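Botulinum neurotoxin type C1 (Clostridium botulinum, PDB 3R4S) binds gangliosides through this receptor-binding fragment of its heavy chain, an interaction on which entry of the toxin into cells depends. Local coordinates at residues V33-E36 with G37-L41; N68-Y71 with N72-E76. All coordinates share one frame; numbering follows the deposited sequence.

Both contacts are local, and both lie in the lectin-like, concanavalin-related part of the chain rather than in the trefoil part that holds the sialic acids. Coming from the N terminus, contact 1 rounds the bend between strand 32-36 and strand 40-41, taking the chain from one sheet of the sandwich to the other. The chain then runs through strands 49-52 and 60-64 before reaching contact 2, which lies along helix 67-73 and the turn leading into strand 77-87. The two are in series, neither nested nor crossed. The centres of contact 1 and contact 2 are about 27 Å apart, with their nearest atoms about 12 Å apart. Strand 60-64, which pairs with strand 32-36, leads toward the helix.

Contact 1: residues V33-E36 with G37-L41; sequences VSEE and GDVQL
Glu35 and Val39 face each other across the bend at the end of strand 32-36, a clear example of a chain turning back until side chains four residues apart can touch. At Gly37 the backbone takes a positive phi of 75°, which swings the chain out of the extended course held through Glu36. Its carbonyl oxygen, Gly37 O, lies 3.5 Å from Glu36 O, two acceptors with no proton between them, and receives a weak bond from Val39 N at 3.2 Å. The loop around Asp38 thus resembles a loose inverse gamma turn. Asp38 sets out away from the strand, and its carboxylate is met by Gln40, which bends back to it: Gln40 NE2 lies 3.2 Å from Asp38 OD2, the N-H...O angle is 173°, and the oxygen sits in the amide plane of Gln40. Val39 makes the actual crossing. With CG1 anti to the backbone N, chi1 -177°, the other methyl is directed back at the strand, so that Val39 CG2 rests 4.0 Å from Glu35 CB and 3.6 Å from Glu36 O. Glu35 crosses it at about a right angle, and only the aliphatic part of its chain meets the valine. Around this bend, backbone bonds tie Ser34 to Ile62 and Glu36 to Lys60 on one side, Gln40 to Lys50 on the other. Val39 also reaches Val61 of strand 60-64 and Phe49 and Leu51 of strand 49-52, while Glu35 and Leu41 both touch Leu23, which places the bend as a surface connection between the two sheets of the sandwich.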
loop_
_atom_site.group_PDB
_atom_site.type_symbol
_atom_site.label_atom_id
_atom_site.label_comp_id
_atom_site.label_asym_id
_atom_site.label_seq_id
_atom_site.Cartn_x
_atom_site.Cartn_y
_atom_site.Cartn_z
ATOM N N VAL A 33 8.203 23.873 -13.442
ATOM C CA VAL A 33 7.055 23.026 -13.178
ATOM C C VAL A 33 5.787 23.848 -13.252
ATOM O O VAL A 33 5.667 24.862 -12.572
ATOM C CB VAL A 33 7.119 22.404 -11.768
ATOM C CG1 VAL A 33 5.933 21.452 -11.555
ATOM C CG2 VAL A 33 8.445 21.698 -11.544
ATOM N N SER A 34 4.836 23.413 -14.064
ATOM C CA SER A 34 3.546 24.082 -14.090
ATOM C C SER A 34 2.384 23.103 -13.941
ATOM O O SER A 34 2.522 21.903 -14.196
ATOM C CB SER A 34 3.400 24.927 -15.356
ATOM O OG SER A 34 3.371 24.118 -16.508
ATOM N N GLU A 35 1.243 23.622 -13.504
ATOM C CA GLU A 35 0.028 22.826 -13.370
ATOM C C GLU A 35 -1.082 23.410 -14.214
ATOM O O GLU A 35 -1.190 24.629 -14.364
ATOM C CB GLU A 35 -0.444 22.789 -11.926
ATOM C CG GLU A 35 0.407 21.948 -11.020
ATOM C CD GLU A 35 1.339 22.779 -10.177
ATOM O OE1 GLU A 35 1.207 22.752 -8.927
ATOM O OE2 GLU A 35 2.197 23.467 -10.769
ATOM N N GLU A 36 -1.907 22.524 -14.758
ATOM C CA GLU A 36 -3.108 22.903 -15.485
ATOM C C GLU A 36 -4.217 21.965 -15.053
ATOM O O GLU A 36 -3.963 20.800 -14.748
ATOM C CB GLU A 36 -2.887 22.773 -16.995
ATOM C CG GLU A 36 -1.791 23.679 -17.532
ATOM C CD GLU A 36 -1.533 23.484 -19.015
ATOM O OE1 GLU A 36 -2.386 22.874 -19.694
ATOM O OE2 GLU A 36 -0.473 23.949 -19.499
ATOM N N GLY A 37 -5.446 22.470 -15.033
ATOM C CA GLY A 37 -6.591 21.649 -14.699
ATOM C C GLY A 37 -6.685 21.343 -13.218
ATOM O O GLY A 37 -6.153 22.065 -12.380
ATOM N N ASP A 38 -7.355 20.245 -12.903
ATOM C CA ASP A 38 -7.621 19.856 -11.526
ATOM C C ASP A 38 -6.448 19.079 -10.933
ATOM O O ASP A 38 -6.388 17.860 -11.059
ATOM C CB ASP A 38 -8.893 18.999 -11.478
ATOM C CG ASP A 38 -9.356 18.702 -10.065
ATOM O OD1 ASP A 38 -10.468 18.153 -9.920
ATOM O OD2 ASP A 38 -8.626 19.010 -9.099
ATOM N N VAL A 39 -5.518 19.783 -10.291
ATOM C CA VAL A 39 -4.425 19.130 -9.581
ATOM C C VAL A 39 -4.565 19.374 -8.090
ATOM O O VAL A 39 -4.454 20.515 -7.644
ATOM C CB VAL A 39 -3.039 19.666 -10.017
ATOM C CG1 VAL A 39 -1.935 18.900 -9.292
ATOM C CG2 VAL A 39 -2.860 19.567 -11.521
ATOM N N GLN A 40 -4.800 18.314 -7.317
ATOM C CA GLN A 40 -4.943 18.454 -5.860
ATOM C C GLN A 40 -3.643 18.174 -5.114
ATOM O O GLN A 40 -3.060 17.097 -5.253
ATOM C CB GLN A 40 -6.034 17.525 -5.316
ATOM C CG GLN A 40 -7.449 17.932 -5.680
ATOM C CD GLN A 40 -7.787 19.346 -5.226
ATOM O OE1 GLN A 40 -7.670 19.678 -4.043
ATOM N NE2 GLN A 40 -8.215 20.185 -6.170
ATOM N N LEU A 41 -3.201 19.140 -4.313
ATOM C CA LEU A 41 -2.018 18.964 -3.484
ATOM C C LEU A 41 -2.406 18.619 -2.062
ATOM O O LEU A 41 -3.279 19.251 -1.474
ATOM C CB LEU A 41 -1.168 20.234 -3.463
ATOM C CG LEU A 41 -0.577 20.701 -4.784
ATOM C CD1 LEU A 41 0.528 21.727 -4.520
ATOM C CD2 LEU A 41 -0.043 19.514 -5.555
#

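Contact 2: residues N68-Y71 with N72-E76; sequences NIVY and NSMYE
Ser73 and Ile69 meet through a short bond in which the hydroxyl donates, Ser73 OG lying 2.6 Å from Ile69 O. With chi1 at -58° the oxygen swings back along the helix to the carbonyl one turn earlier. The amide of Ser73 goes to the next carbonyl instead: Ser73 N is 3.0 Å from Val70 O, approaching well above the carbonyl plane. That same oxygen also takes Met74 N at 3.0 Å, nearly along the C=O axis, so two donors share Val70 O from different directions. One residue earlier, Asn72 N bonds Asn68 O at 2.9 Å, the i to i-4 bond of an alpha-helix. Among the side chains, Val70 CG1 packs on Met74 CG at 3.8 Å, and the edge of the Tyr75 ring comes up to a backbone carbonyl, Tyr75 CD1 lying 3.3 Å from Tyr71 O. The two tyrosine rings are oblique, planes 56° apart, and touch lightly. In the next shell, Asn66 OD1 accepts from Ile69 N at the helix start, Ile13 lies against Ile69 and Ser73, and Phe182 fixes Tyr75 by an edge-to-face ring contact and a bond from its backbone N to the tyrosine OH. On the buried side, around Val70, Ser73 and Met74, the serine hydroxyl therefore keeps the Ile69 carbonyl hydrogen-bonded where the i-4 amide bond is lost and Ser73 N turns to Val70 O.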
loop_
_atom_site.group_PDB
_atom_site.type_symbol
_atom_site.label_atom_id
_atom_site.label_comp_id
_atom_site.label_asym_id
_atom_site.label_seq_id
_atom_site.Cartn_x
_atom_site.Cartn_y
_atom_site.Cartn_z
ATOM N N ASN A 68 20.373 20.713 -21.100
ATOM C CA ASN A 68 21.757 20.280 -20.984
ATOM C C ASN A 68 21.934 19.180 -19.940
ATOM O O ASN A 68 22.685 18.226 -20.148
ATOM C CB ASN A 68 22.648 21.488 -20.683
ATOM C CG ASN A 68 22.575 22.534 -21.788
ATOM O OD1 ASN A 68 22.972 22.268 -22.922
ATOM N ND2 ASN A 68 22.033 23.707 -21.475
ATOM N N ILE A 69 21.231 19.302 -18.824
ATOM C CA ILE A 69 21.323 18.273 -17.799
ATOM C C ILE A 69 20.722 16.973 -18.348
ATOM O O ILE A 69 21.227 15.885 -18.089
ATOM C CB ILE A 69 20.676 18.710 -16.447
ATOM C CG1 ILE A 69 21.153 17.806 -15.312
ATOM C CG2 ILE A 69 19.159 18.746 -16.525
ATOM C CD1 ILE A 69 22.676 17.686 -15.217
ATOM N N VAL A 70 19.660 17.087 -19.140
ATOM C CA VAL A 70 19.078 15.905 -19.776
ATOM C C VAL A 70 20.111 15.258 -20.701
ATOM O O VAL A 70 20.400 14.058 -20.610
ATOM C CB VAL A 70 17.807 16.271 -20.582
ATOM C CG1 VAL A 70 17.285 15.058 -21.375
ATOM C CG2 VAL A 70 16.729 16.812 -19.648
ATOM N N TYR A 71 20.670 16.065 -21.593
ATOM C CA TYR A 71 21.654 15.584 -22.558
ATOM C C TYR A 71 22.837 14.879 -21.883
ATOM O O TYR A 71 23.289 13.826 -22.345
ATOM C CB TYR A 71 22.151 16.753 -23.420
ATOM C CG TYR A 71 23.086 16.328 -24.524
ATOM C CD1 TYR A 71 22.592 15.817 -25.721
ATOM C CD2 TYR A 71 24.463 16.420 -24.370
ATOM C CE1 TYR A 71 23.448 15.416 -26.736
ATOM C CE2 TYR A 71 25.324 16.025 -25.376
ATOM C CZ TYR A 71 24.810 15.526 -26.554
ATOM O OH TYR A 71 25.665 15.133 -27.552
ATOM N N ASN A 72 23.333 15.456 -20.786
ATOM C CA ASN A 72 24.492 14.889 -20.094
ATOM C C ASN A 72 24.166 13.752 -19.140
ATOM O O ASN A 72 25.072 13.209 -18.530
ATOM C CB ASN A 72 25.276 15.974 -19.333
ATOM C CG ASN A 72 26.003 16.931 -20.270
ATOM O OD1 ASN A 72 26.014 18.144 -20.059
ATOM N ND2 ASN A 72 26.590 16.388 -21.319
ATOM N N SER A 73 22.887 13.392 -19.010
ATOM C CA SER A 73 22.487 12.386 -18.024
ATOM C C SER A 73 21.864 11.121 -18.615
ATOM O O SER A 73 22.183 10.013 -18.185
ATOM C CB SER A 73 21.492 12.985 -17.023
ATOM O OG SER A 73 22.022 14.109 -16.343
ATOM N N MET A 74 20.973 11.285 -19.587
ATOM C CA MET A 74 20.042 10.216 -19.954
ATOM C C MET A 74 20.577 9.182 -20.930
ATOM O O MET A 74 19.952 8.145 -21.121
ATOM C CB MET A 74 18.739 10.805 -20.517
ATOM C CG MET A 74 18.011 11.756 -19.576
ATOM S SD MET A 74 17.547 11.024 -17.994
ATOM C CE MET A 74 16.205 9.944 -18.499
ATOM N N TYR A 75 21.708 9.466 -21.564
ATOM C CA TYR A 75 22.156 8.637 -22.676
ATOM C C TYR A 75 23.070 7.497 -22.265
ATOM O O TYR A 75 23.306 6.580 -23.049
ATOM C CB TYR A 75 22.795 9.489 -23.781
ATOM C CG TYR A 75 21.773 10.335 -24.498
ATOM C CD1 TYR A 75 21.479 11.622 -24.060
ATOM C CD2 TYR A 75 21.084 9.840 -25.601
ATOM C CE1 TYR A 75 20.533 12.397 -24.706
ATOM C CE2 TYR A 75 20.134 10.609 -26.253
ATOM C CZ TYR A 75 19.865 11.886 -25.797
ATOM O OH TYR A 75 18.925 12.654 -26.435
ATOM N N GLU A 76 23.574 7.541 -21.039
ATOM C CA GLU A 76 24.375 6.428 -20.546
ATOM C C GLU A 76 23.534 5.563 -19.609
ATOM O O GLU A 76 23.022 4.512 -20.002
ATOM C CB GLU A 76 25.622 6.934 -19.815
ATOM C CG GLU A 76 26.674 7.575 -20.721
ATOM C CD GLU A 76 26.490 9.083 -20.871
ATOM O OE1 GLU A 76 26.448 9.794 -19.834
ATOM O OE2 GLU A 76 26.404 9.555 -22.031
#